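Local coordinates for erythrocyte membrane protein 1 (Plasmodium falciparum, PDB 6S8T) that probably mediates adhesion of infected erythrocytes to host-cell receptors, this chain being its ICAM-1-binding DBLbeta domain, at residues I60-D70 against S140-M151; D152-K161 against S177-S185. All blocks are in the same frame, centred on the assembly; numbering follows the deposited sequence. Where two conformers were deposited one is given.

Overall arrangement
Contacts 1 and 2 follow one another along helix 137-163, their centres about 18 Å apart. Contact 1 uses the N-terminal half of the helix, where the earlier loop 60-70 lies against it. It sits about 22 Å from the centre of the chain and is partly buried. Contact 2 takes over at the next residue, D152, and pairs the C-terminal half with helix 172-194, the next helix in the chain, about 11 Å from the centre and buried. The contacts are in series: the first closes before the second opens. One long helix thus joins an outlying loop of this DBLbeta domain to its helical core.

Contact 1. Residues I60-D70 against S140-M151; sequences ICNITLQHSND and SLLGDVQLAAKM
S68 and N69 meet the carboxylate of D144 as a two-pronged polar contact, the tight end of this interface. S68 OG donates to D144 OD1 at 2.7 Å, and the backbone N of N69 donates to D144 OD2 at 3.0 Å with an N-H...O angle of 162°; each oxygen uses its syn lone pair. A water bridges D144 OD2, the carbonyl O of S140 and N69 ND2, while N122 ND2 gives OD1 a second bond. N69 OD1 accepts from the backbone N of K49, so both ends of that amide are engaged. Four donors therefore grip the buried D144 carboxylate and fix its rotation, which would probably favour the charged form.

L147 splits its methyls: CD2 lies 3.6 Å from S68 CB and CD1 lies 3.5 Å from the carbonyl O of T64. I63 is fully extended (chi1 180°, chi2 175°), which carries CD1 to within 3.8 Å of L147 CB and against the carbonyl O of G143. Its CG2 lies 3.7 Å from CD of K150, the two chains sliding past each other in opposite directions. I60 crosses Q146 at about a right angle, CD1 against the amide; Q146 NE2 bonds to Q259 O, but OE1 is buried with no modelled partner.

On the looser solvent side, L65 brings CD1 only to 4.5 Å from M151 SD, a doubtful touch as M151 has two conformers. H67 leads its ring away from the helix, where ND1 is hydrogen-bonded to T64 OG1.

H67 is the centre of an inverse gamma turn, the bond from D70 N to S68 OG makes an ST turn, and the C61-C266 disulfide ties the loop's other end to helix 246-268, in keeping with the cysteine-rich, mainly helical Duffy-binding-like fold.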
loop_
_atom_site.group_PDB
_atom_site.type_symbol
_atom_site.label_atom_id
_atom_site.label_comp_id
_atom_site.label_asym_id
_atom_site.label_seq_id
_atom_site.Cartn_x
_atom_site.Cartn_y
_atom_site.Cartn_z
ATOM N N ILE A 60 -17.085 18.889 -5.489
ATOM C CA ILE A 60 -16.948 17.556 -4.915
ATOM C C ILE A 60 -16.362 17.603 -3.510
ATOM O O ILE A 60 -16.607 16.695 -2.709
ATOM C CB ILE A 60 -16.097 16.659 -5.837
ATOM C CG1 ILE A 60 -16.173 15.198 -5.385
ATOM C CG2 ILE A 60 -14.653 17.144 -5.881
ATOM C CD1 ILE A 60 -17.584 14.644 -5.344
ATOM N N CYS A 61 -15.608 18.652 -3.177
ATOM C CA CYS A 61 -15.057 18.780 -1.834
ATOM C C CYS A 61 -16.120 19.057 -0.780
ATOM O O CYS A 61 -15.786 19.108 0.409
ATOM C CB CYS A 61 -13.997 19.883 -1.808
ATOM S SG CYS A 61 -12.681 19.692 -3.042
ATOM N N ASN A 62 -17.382 19.234 -1.177
ATOM C CA ASN A 62 -18.482 19.455 -0.250
ATOM C C ASN A 62 -19.346 18.211 -0.063
ATOM O O ASN A 62 -20.484 18.321 0.406
ATOM C CB ASN A 62 -19.346 20.626 -0.720
ATOM C CG ASN A 62 -18.616 21.956 -0.658
ATOM O OD1 ASN A 62 -17.729 22.155 0.173
ATOM N ND2 ASN A 62 -18.993 22.877 -1.539
ATOM N N ILE A 63 -18.834 17.033 -0.422
ATOM C CA ILE A 63 -19.593 15.800 -0.236
ATOM C C ILE A 63 -19.707 15.503 1.254
ATOM O O ILE A 63 -18.720 15.574 1.999
ATOM C CB ILE A 63 -18.942 14.638 -1.004
ATOM C CG1 ILE A 63 -19.732 13.343 -0.797
ATOM C CG2 ILE A 63 -17.488 14.452 -0.594
ATOM C CD1 ILE A 63 -19.228 12.177 -1.630
ATOM N N THR A 64 -20.916 15.182 1.697
ATOM C CA THR A 64 -21.220 14.991 3.104
ATOM C C THR A 64 -21.572 13.530 3.376
ATOM O O THR A 64 -21.452 12.661 2.504
ATOM C CB THR A 64 -22.357 15.926 3.526
ATOM O OG1 THR A 64 -23.549 15.581 2.808
ATOM C CG2 THR A 64 -21.997 17.375 3.228
ATOM N N LEU A 65 -22.013 13.262 4.607
ATOM C CA LEU A 65 -22.451 11.928 4.992
ATOM C C LEU A 65 -23.833 11.588 4.449
ATOM O O LEU A 65 -24.202 10.409 4.423
ATOM C CB LEU A 65 -22.455 11.790 6.518
ATOM C CG LEU A 65 -21.142 11.469 7.239
ATOM C CD1 LEU A 65 -20.097 12.562 7.055
ATOM C CD2 LEU A 65 -21.406 11.226 8.720
ATOM N N GLN A 66 -24.604 12.592 4.022
ATOM C CA GLN A 66 -25.911 12.330 3.433
ATOM C C GLN A 66 -25.807 11.721 2.041
ATOM O O GLN A 66 -26.739 11.035 1.609
ATOM C CB GLN A 66 -26.730 13.619 3.374
ATOM C CG GLN A 66 -27.070 14.208 4.732
ATOM C CD GLN A 66 -27.839 15.508 4.617
ATOM O OE1 GLN A 66 -28.427 15.986 5.589
ATOM N NE2 GLN A 66 -27.840 16.089 3.422
ATOM N N HIS A 67 -24.701 11.949 1.337
ATOM C CA HIS A 67 -24.500 11.412 -0.010
ATOM C C HIS A 67 -23.893 10.014 0.031
ATOM O O HIS A 67 -22.936 9.705 -0.676
ATOM C CB HIS A 67 -23.630 12.365 -0.822
ATOM C CG HIS A 67 -24.165 13.762 -0.885
ATOM N ND1 HIS A 67 -24.019 14.661 0.149
ATOM C CD2 HIS A 67 -24.857 14.409 -1.851
ATOM C CE1 HIS A 67 -24.592 15.805 -0.181
ATOM N NE2 HIS A 67 -25.108 15.678 -1.390
ATOM N N SER A 68 -24.465 9.153 0.869
ATOM C CA SER A 68 -23.969 7.801 1.068
ATOM C C SER A 68 -25.141 6.845 1.217
ATOM O O SER A 68 -26.222 7.230 1.672
ATOM C CB SER A 68 -23.064 7.716 2.305
ATOM O OG SER A 68 -22.797 6.370 2.656
ATOM N N ASN A 69 -24.916 5.588 0.829
ATOM C CA ASN A 69 -25.904 4.528 0.977
ATOM C C ASN A 69 -25.561 3.572 2.114
ATOM O O ASN A 69 -25.972 2.407 2.092
ATOM C CB ASN A 69 -26.070 3.761 -0.335
ATOM C CG ASN A 69 -27.047 4.431 -1.283
ATOM O OD1 ASN A 69 -28.021 5.048 -0.855
ATOM N ND2 ASN A 69 -26.795 4.307 -2.583
ATOM N N ASP A 70 -24.798 4.042 3.100
ATOM C CA ASP A 70 -24.605 3.290 4.333
ATOM C C ASP A 70 -25.952 3.078 5.011
ATOM O O ASP A 70 -26.704 4.031 5.241
ATOM C CB ASP A 70 -23.643 4.043 5.257
ATOM C CG ASP A 70 -23.163 3.204 6.438
ATOM O OD1 ASP A 70 -23.926 2.357 6.947
ATOM O OD2 ASP A 70 -22.007 3.403 6.865
ATOM N N SER A 140 -24.383 5.778 -8.197
ATOM C CA SER A 140 -24.460 5.680 -6.744
ATOM C C SER A 140 -23.196 5.070 -6.151
ATOM O O SER A 140 -22.800 5.431 -5.036
ATOM C CB SER A 140 -25.687 4.864 -6.334
ATOM O OG SER A 140 -26.885 5.486 -6.769
ATOM N N LEU A 141 -22.549 4.148 -6.871
ATOM C CA LEU A 141 -21.323 3.544 -6.359
ATOM C C LEU A 141 -20.190 4.559 -6.295
ATOM O O LEU A 141 -19.394 4.547 -5.349
ATOM C CB LEU A 141 -20.920 2.347 -7.219
ATOM C CG LEU A 141 -19.610 1.653 -6.824
ATOM C CD1 LEU A 141 -19.701 1.099 -5.414
ATOM C CD2 LEU A 141 -19.254 0.551 -7.810
ATOM N N LEU A 142 -20.104 5.449 -7.289
ATOM C CA LEU A 142 -19.036 6.446 -7.300
ATOM C C LEU A 142 -19.139 7.382 -6.101
ATOM O O LEU A 142 -18.117 7.807 -5.549
ATOM C CB LEU A 142 -19.074 7.242 -8.604
ATOM C CG LEU A 142 -18.071 8.393 -8.717
ATOM C CD1 LEU A 142 -16.650 7.870 -8.621
ATOM C CD2 LEU A 142 -18.276 9.179 -10.005
ATOM N N GLY A 143 -20.362 7.710 -5.683
ATOM C CA GLY A 143 -20.529 8.590 -4.536
ATOM C C GLY A 143 -19.924 8.019 -3.267
ATOM O O GLY A 143 -19.228 8.721 -2.531
ATOM N N ASP A 144 -20.168 6.734 -3.002
ATOM C CA ASP A 144 -19.623 6.119 -1.796
ATOM C C ASP A 144 -18.122 5.882 -1.910
ATOM O O ASP A 144 -17.414 5.912 -0.896
ATOM C CB ASP A 144 -20.360 4.814 -1.495
ATOM C CG ASP A 144 -21.485 4.999 -0.481
ATOM O OD1 ASP A 144 -21.234 5.605 0.585
ATOM O OD2 ASP A 144 -22.619 4.549 -0.754
ATOM N N VAL A 145 -17.614 5.649 -3.122
ATOM C CA VAL A 145 -16.172 5.503 -3.299
ATOM C C VAL A 145 -15.475 6.844 -3.101
ATOM O O VAL A 145 -14.395 6.915 -2.502
ATOM C CB VAL A 145 -15.860 4.894 -4.680
ATOM C CG1 VAL A 145 -14.362 4.913 -4.947
ATOM C CG2 VAL A 145 -16.394 3.475 -4.763
ATOM N N GLN A 146 -16.080 7.927 -3.596
ATOM C CA GLN A 146 -15.493 9.248 -3.403
ATOM C C GLN A 146 -15.592 9.702 -1.952
ATOM O O GLN A 146 -14.697 10.400 -1.462
ATOM C CB GLN A 146 -16.165 10.267 -4.324
ATOM C CG GLN A 146 -15.789 10.121 -5.793
ATOM C CD GLN A 146 -16.445 11.170 -6.667
ATOM O OE1 GLN A 146 -17.669 11.249 -6.747
ATOM N NE2 GLN A 146 -15.631 11.989 -7.323
ATOM N N LEU A 147 -16.665 9.324 -1.253
ATOM C CA LEU A 147 -16.768 9.657 0.164
ATOM C C LEU A 147 -15.695 8.941 0.973
ATOM O O LEU A 147 -15.064 9.545 1.849
ATOM C CB LEU A 147 -18.160 9.307 0.693
ATOM C CG LEU A 147 -18.376 9.554 2.187
ATOM C CD1 LEU A 147 -18.355 11.044 2.501
ATOM C CD2 LEU A 147 -19.674 8.922 2.662
ATOM N N ALA A 148 -15.466 7.657 0.689
ATOM C CA ALA A 148 -14.433 6.919 1.405
ATOM C C ALA A 148 -13.046 7.469 1.096
ATOM O O ALA A 148 -12.206 7.588 1.995
ATOM C CB ALA A 148 -14.513 5.432 1.061
ATOM N N ALA A 149 -12.795 7.828 -0.167
ATOM C CA ALA A 149 -11.483 8.345 -0.545
ATOM C C ALA A 149 -11.186 9.677 0.136
ATOM O O ALA A 149 -10.054 9.918 0.572
ATOM C CB ALA A 149 -11.397 8.488 -2.064
ATOM N N LYS A 150 -12.188 10.554 0.241
ATOM C CA LYS A 150 -11.962 11.864 0.849
ATOM C C LYS A 150 -11.767 11.754 2.358
ATOM O O LYS A 150 -10.855 12.371 2.922
ATOM C CB LYS A 150 -13.120 12.807 0.528
ATOM C CG LYS A 150 -13.100 14.099 1.340
ATOM C CD LYS A 150 -14.231 15.037 0.955
ATOM C CE LYS A 150 -14.294 16.237 1.885
ATOM N NZ LYS A 150 -14.568 15.836 3.297
ATOM N N MET A 151 -12.615 10.972 3.033
ATOM C CA MET A 151 -12.489 10.841 4.481
ATOM C C MET A 151 -11.239 10.064 4.874
ATOM O O MET A 151 -10.650 10.337 5.925
ATOM C CB MET A 151 -13.738 10.176 5.065
ATOM C CG MET A 151 -15.014 10.987 4.883
ATOM S SD MET A 151 -16.440 10.299 5.749
ATOM C CE MET A 151 -15.944 10.511 7.457
HETATM O O HOH W 1 -23.825 4.035 -3.002
#

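Contact 2. Residues D152-K161 against S177-S185; sequences DADEIIKRYK and SICRAVRYS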
loop_
_atom_site.group_PDB
_atom_site.type_symbol
_atom_site.label_atom_id
_atom_site.label_comp_id
_atom_site.label_asym_id
_atom_site.label_seq_id
_atom_site.Cartn_x
_atom_site.Cartn_y
_atom_site.Cartn_z
ATOM N N ASP A 152 -10.813 9.101 4.051
ATOM C CA ASP A 152 -9.595 8.364 4.383
ATOM C C ASP A 152 -8.362 9.240 4.197
ATOM O O ASP A 152 -7.416 9.167 4.992
ATOM C CB ASP A 152 -9.489 7.089 3.538
ATOM C CG ASP A 152 -8.386 6.155 4.023
ATOM O OD1 ASP A 152 -8.437 5.713 5.195
ATOM O OD2 ASP A 152 -7.467 5.858 3.231
ATOM N N ALA A 153 -8.358 10.083 3.160
ATOM C CA ALA A 153 -7.253 11.018 2.969
ATOM C C ALA A 153 -7.182 12.033 4.103
ATOM O O ALA A 153 -6.089 12.376 4.570
ATOM C CB ALA A 153 -7.394 11.729 1.625
ATOM N N ASP A 154 -8.334 12.535 4.552
ATOM C CA ASP A 154 -8.337 13.492 5.654
ATOM C C ASP A 154 -7.855 12.842 6.946
ATOM O O ASP A 154 -7.114 13.460 7.720
ATOM C CB ASP A 154 -9.737 14.084 5.826
ATOM C CG ASP A 154 -9.798 15.143 6.916
ATOM O OD1 ASP A 154 -9.118 16.184 6.782
ATOM O OD2 ASP A 154 -10.533 14.935 7.906
ATOM N N GLU A 155 -8.245 11.587 7.184
ATOM C CA GLU A 155 -7.817 10.890 8.392
ATOM C C GLU A 155 -6.326 10.574 8.365
ATOM O O GLU A 155 -5.676 10.575 9.418
ATOM C CB GLU A 155 -8.628 9.606 8.568
ATOM C CG GLU A 155 -8.553 9.002 9.960
ATOM C CD GLU A 155 -9.320 9.813 10.988
ATOM O OE1 GLU A 155 -10.247 10.551 10.597
ATOM O OE2 GLU A 155 -8.995 9.716 12.190
ATOM N N ILE A 156 -5.766 10.300 7.183
ATOM C CA ILE A 156 -4.337 10.009 7.085
ATOM C C ILE A 156 -3.517 11.232 7.471
ATOM O O ILE A 156 -2.548 11.135 8.234
ATOM C CB ILE A 156 -3.983 9.523 5.665
ATOM C CG1 ILE A 156 -4.459 8.087 5.449
ATOM C CG2 ILE A 156 -2.485 9.625 5.420
ATOM C CD1 ILE A 156 -4.321 7.619 4.008
ATOM N N ILE A 157 -3.893 12.401 6.954
ATOM C CA ILE A 157 -3.138 13.619 7.236
ATOM C C ILE A 157 -3.174 13.942 8.726
ATOM O O ILE A 157 -2.138 14.235 9.336
ATOM C CB ILE A 157 -3.676 14.780 6.380
ATOM C CG1 ILE A 157 -3.454 14.470 4.896
ATOM C CG2 ILE A 157 -3.028 16.100 6.786
ATOM C CD1 ILE A 157 -4.047 15.485 3.946
ATOM N N LYS A 158 -4.356 13.860 9.344
ATOM C CA LYS A 158 -4.477 14.246 10.749
ATOM C C LYS A 158 -3.827 13.224 11.677
ATOM O O LYS A 158 -3.146 13.600 12.637
ATOM C CB LYS A 158 -5.948 14.445 11.116
ATOM C CG LYS A 158 -6.627 15.597 10.382
ATOM C CD LYS A 158 -8.074 15.768 10.826
ATOM C CE LYS A 158 -8.772 16.878 10.049
ATOM N NZ LYS A 158 -8.082 18.195 10.197
ATOM N N ARG A 159 -4.027 11.928 11.419
ATOM C CA ARG A 159 -3.481 10.918 12.322
ATOM C C ARG A 159 -1.971 10.786 12.180
ATOM O O ARG A 159 -1.293 10.420 13.146
ATOM C CB ARG A 159 -4.151 9.567 12.087
ATOM C CG ARG A 159 -5.544 9.468 12.666
ATOM C CD ARG A 159 -6.070 8.046 12.601
ATOM N NE ARG A 159 -7.331 7.908 13.322
ATOM C CZ ARG A 159 -7.423 7.626 14.618
ATOM N NH1 ARG A 159 -8.612 7.519 15.193
ATOM N NH2 ARG A 159 -6.325 7.445 15.338
ATOM N N TYR A 160 -1.425 11.065 10.995
ATOM C CA TYR A 160 0.026 11.065 10.841
ATOM C C TYR A 160 0.657 12.153 11.700
ATOM O O TYR A 160 1.646 11.914 12.403
ATOM C CB TYR A 160 0.403 11.254 9.371
ATOM C CG TYR A 160 1.833 10.880 9.046
ATOM C CD1 TYR A 160 2.894 11.703 9.411
ATOM C CD2 TYR A 160 2.119 9.705 8.363
ATOM C CE1 TYR A 160 4.201 11.356 9.109
ATOM C CE2 TYR A 160 3.417 9.352 8.058
ATOM C CZ TYR A 160 4.453 10.178 8.431
ATOM O OH TYR A 160 5.745 9.818 8.120
ATOM N N LYS A 161 0.094 13.363 11.653
ATOM C CA LYS A 161 0.607 14.446 12.482
ATOM C C LYS A 161 0.377 14.175 13.963
ATOM O O LYS A 161 1.210 14.551 14.796
ATOM C CB LYS A 161 -0.033 15.773 12.067
ATOM C CG LYS A 161 0.384 16.238 10.676
ATOM C CD LYS A 161 -0.081 17.657 10.376
ATOM C CE LYS A 161 -1.570 17.713 10.089
ATOM N NZ LYS A 161 -2.014 19.096 9.748
ATOM N N SER A 177 6.305 11.939 2.961
ATOM C CA SER A 177 5.834 10.674 3.513
ATOM C C SER A 177 4.312 10.644 3.610
ATOM O O SER A 177 3.691 9.602 3.371
ATOM C CB SER A 177 6.475 10.437 4.882
ATOM O OG SER A 177 6.132 9.166 5.405
ATOM N N ILE A 178 3.694 11.779 3.956
ATOM C CA ILE A 178 2.236 11.854 4.008
ATOM C C ILE A 178 1.647 11.767 2.604
ATOM O O ILE A 178 0.624 11.107 2.384
ATOM C CB ILE A 178 1.785 13.142 4.725
ATOM C CG1 ILE A 178 2.264 13.163 6.177
ATOM C CG2 ILE A 178 0.275 13.280 4.682
ATOM C CD1 ILE A 178 1.908 14.449 6.920
ATOM N N CYS A 179 2.278 12.435 1.633
ATOM C CA CYS A 179 1.804 12.362 0.256
ATOM C C CYS A 179 1.858 10.928 -0.271
ATOM O O CYS A 179 0.937 10.482 -0.968
ATOM C CB CYS A 179 2.619 13.312 -0.630
ATOM S SG CYS A 179 2.345 15.098 -0.302
ATOM N N ARG A 180 2.916 10.183 0.068
ATOM C CA ARG A 180 3.014 8.791 -0.377
ATOM C C ARG A 180 1.925 7.927 0.253
ATOM O O ARG A 180 1.378 7.034 -0.406
ATOM C CB ARG A 180 4.399 8.217 -0.057
ATOM C CG ARG A 180 5.512 8.655 -1.009
ATOM C CD ARG A 180 6.787 7.831 -0.817
ATOM N NE ARG A 180 7.302 7.903 0.550
ATOM C CZ ARG A 180 8.188 8.800 0.976
ATOM N NH1 ARG A 180 8.593 8.786 2.239
ATOM N NH2 ARG A 180 8.668 9.713 0.142
ATOM N N ALA A 181 1.601 8.175 1.528
ATOM C CA ALA A 181 0.578 7.383 2.205
ATOM C C ALA A 181 -0.790 7.572 1.559
ATOM O O ALA A 181 -1.572 6.619 1.458
ATOM C CB ALA A 181 0.525 7.751 3.689
ATOM N N VAL A 182 -1.097 8.796 1.122
ATOM C CA VAL A 182 -2.357 9.036 0.426
ATOM C C VAL A 182 -2.353 8.357 -0.944
ATOM O O VAL A 182 -3.394 7.887 -1.415
ATOM C CB VAL A 182 -2.624 10.551 0.326
ATOM C CG1 VAL A 182 -3.921 10.833 -0.422
ATOM C CG2 VAL A 182 -2.678 11.177 1.725
ATOM N N ARG A 183 -1.190 8.274 -1.597
ATOM C CA ARG A 183 -1.117 7.566 -2.873
ATOM C C ARG A 183 -1.263 6.061 -2.675
ATOM O O ARG A 183 -1.893 5.381 -3.494
ATOM C CB ARG A 183 0.193 7.905 -3.584
ATOM C CG ARG A 183 0.282 9.363 -4.014
ATOM C CD ARG A 183 1.695 9.763 -4.408
ATOM N NE ARG A 183 2.210 8.943 -5.502
ATOM C CZ ARG A 183 3.388 9.134 -6.084
ATOM N NH1 ARG A 183 4.174 10.126 -5.681
ATOM N NH2 ARG A 183 3.778 8.337 -7.071
ATOM N N TYR A 184 -0.701 5.528 -1.585
ATOM C CA TYR A 184 -0.903 4.120 -1.253
ATOM C C TYR A 184 -2.374 3.813 -0.996
ATOM O O TYR A 184 -2.867 2.743 -1.373
ATOM C CB TYR A 184 -0.067 3.740 -0.029
ATOM C CG TYR A 184 1.433 3.766 -0.240
ATOM C CD1 TYR A 184 1.993 3.352 -1.445
ATOM C CD2 TYR A 184 2.290 4.196 0.771
ATOM C CE1 TYR A 184 3.364 3.367 -1.638
ATOM C CE2 TYR A 184 3.662 4.219 0.587
ATOM C CZ TYR A 184 4.192 3.801 -0.621
ATOM O OH TYR A 184 5.555 3.817 -0.815
ATOM N N SER A 185 -3.093 4.732 -0.340
ATOM C CA SER A 185 -4.508 4.507 -0.060
ATOM C C SER A 185 -5.342 4.566 -1.332
ATOM O O SER A 185 -6.304 3.805 -1.489
ATOM C CB SER A 185 -5.016 5.532 0.954
ATOM O OG SER A 185 -6.434 5.551 0.989
#
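Y160 lays one ring face over I178. The I178 CG1 atom is 3.8 Å from the ring centroid and 19° off the ring normal, so this is a CH-pi contact over the face, displaced toward the rim near CD1. With CG opposite the backbone N (chi1 -163°), the Y160 ring reaches across to the other helix, and its OH donates to S177 OG at 2.8 Å. The other branch of I178, CG2, meets I157 CG1 at 3.9 Å, the two side chains crossing at about a right angle.

One turn along, I156 CG2 touches A181 CB at 3.9 Å and V182 CG2 at 4.0 Å, while its CD1 reaches S185 CB. A153 CB rests 4.1 Å from V182 CG1, and here the backbones come closest in register, A153 CA to V182 CA 5.9 Å, consistent with the small alanine. At the far end S185 OG donates to D152 OD2; the modelled separation is very short and S185 has two conformers, so the exact length is doubtful.

The segment axes approach to 9.8 Å at 147°, the geometry of an antiparallel helical hairpin formed by helices 137-163 and 172-194 in the Duffy-binding-like domain.

Further out, polar partners hold several of these groups. S177 OG is bonded to E303 OE2, and R180 forms salt bridges to D277 and to E303, the latter linking this turn to helix 293-319, whose W304 and K307 also pack on Y160. D152 OD1 is held by R89 and by the backbone N of C119. From helix 246-268, M264 touches A153 and S185 while L268 touches V182. The C179-C278 disulfide ties the outer side of helix 172-194.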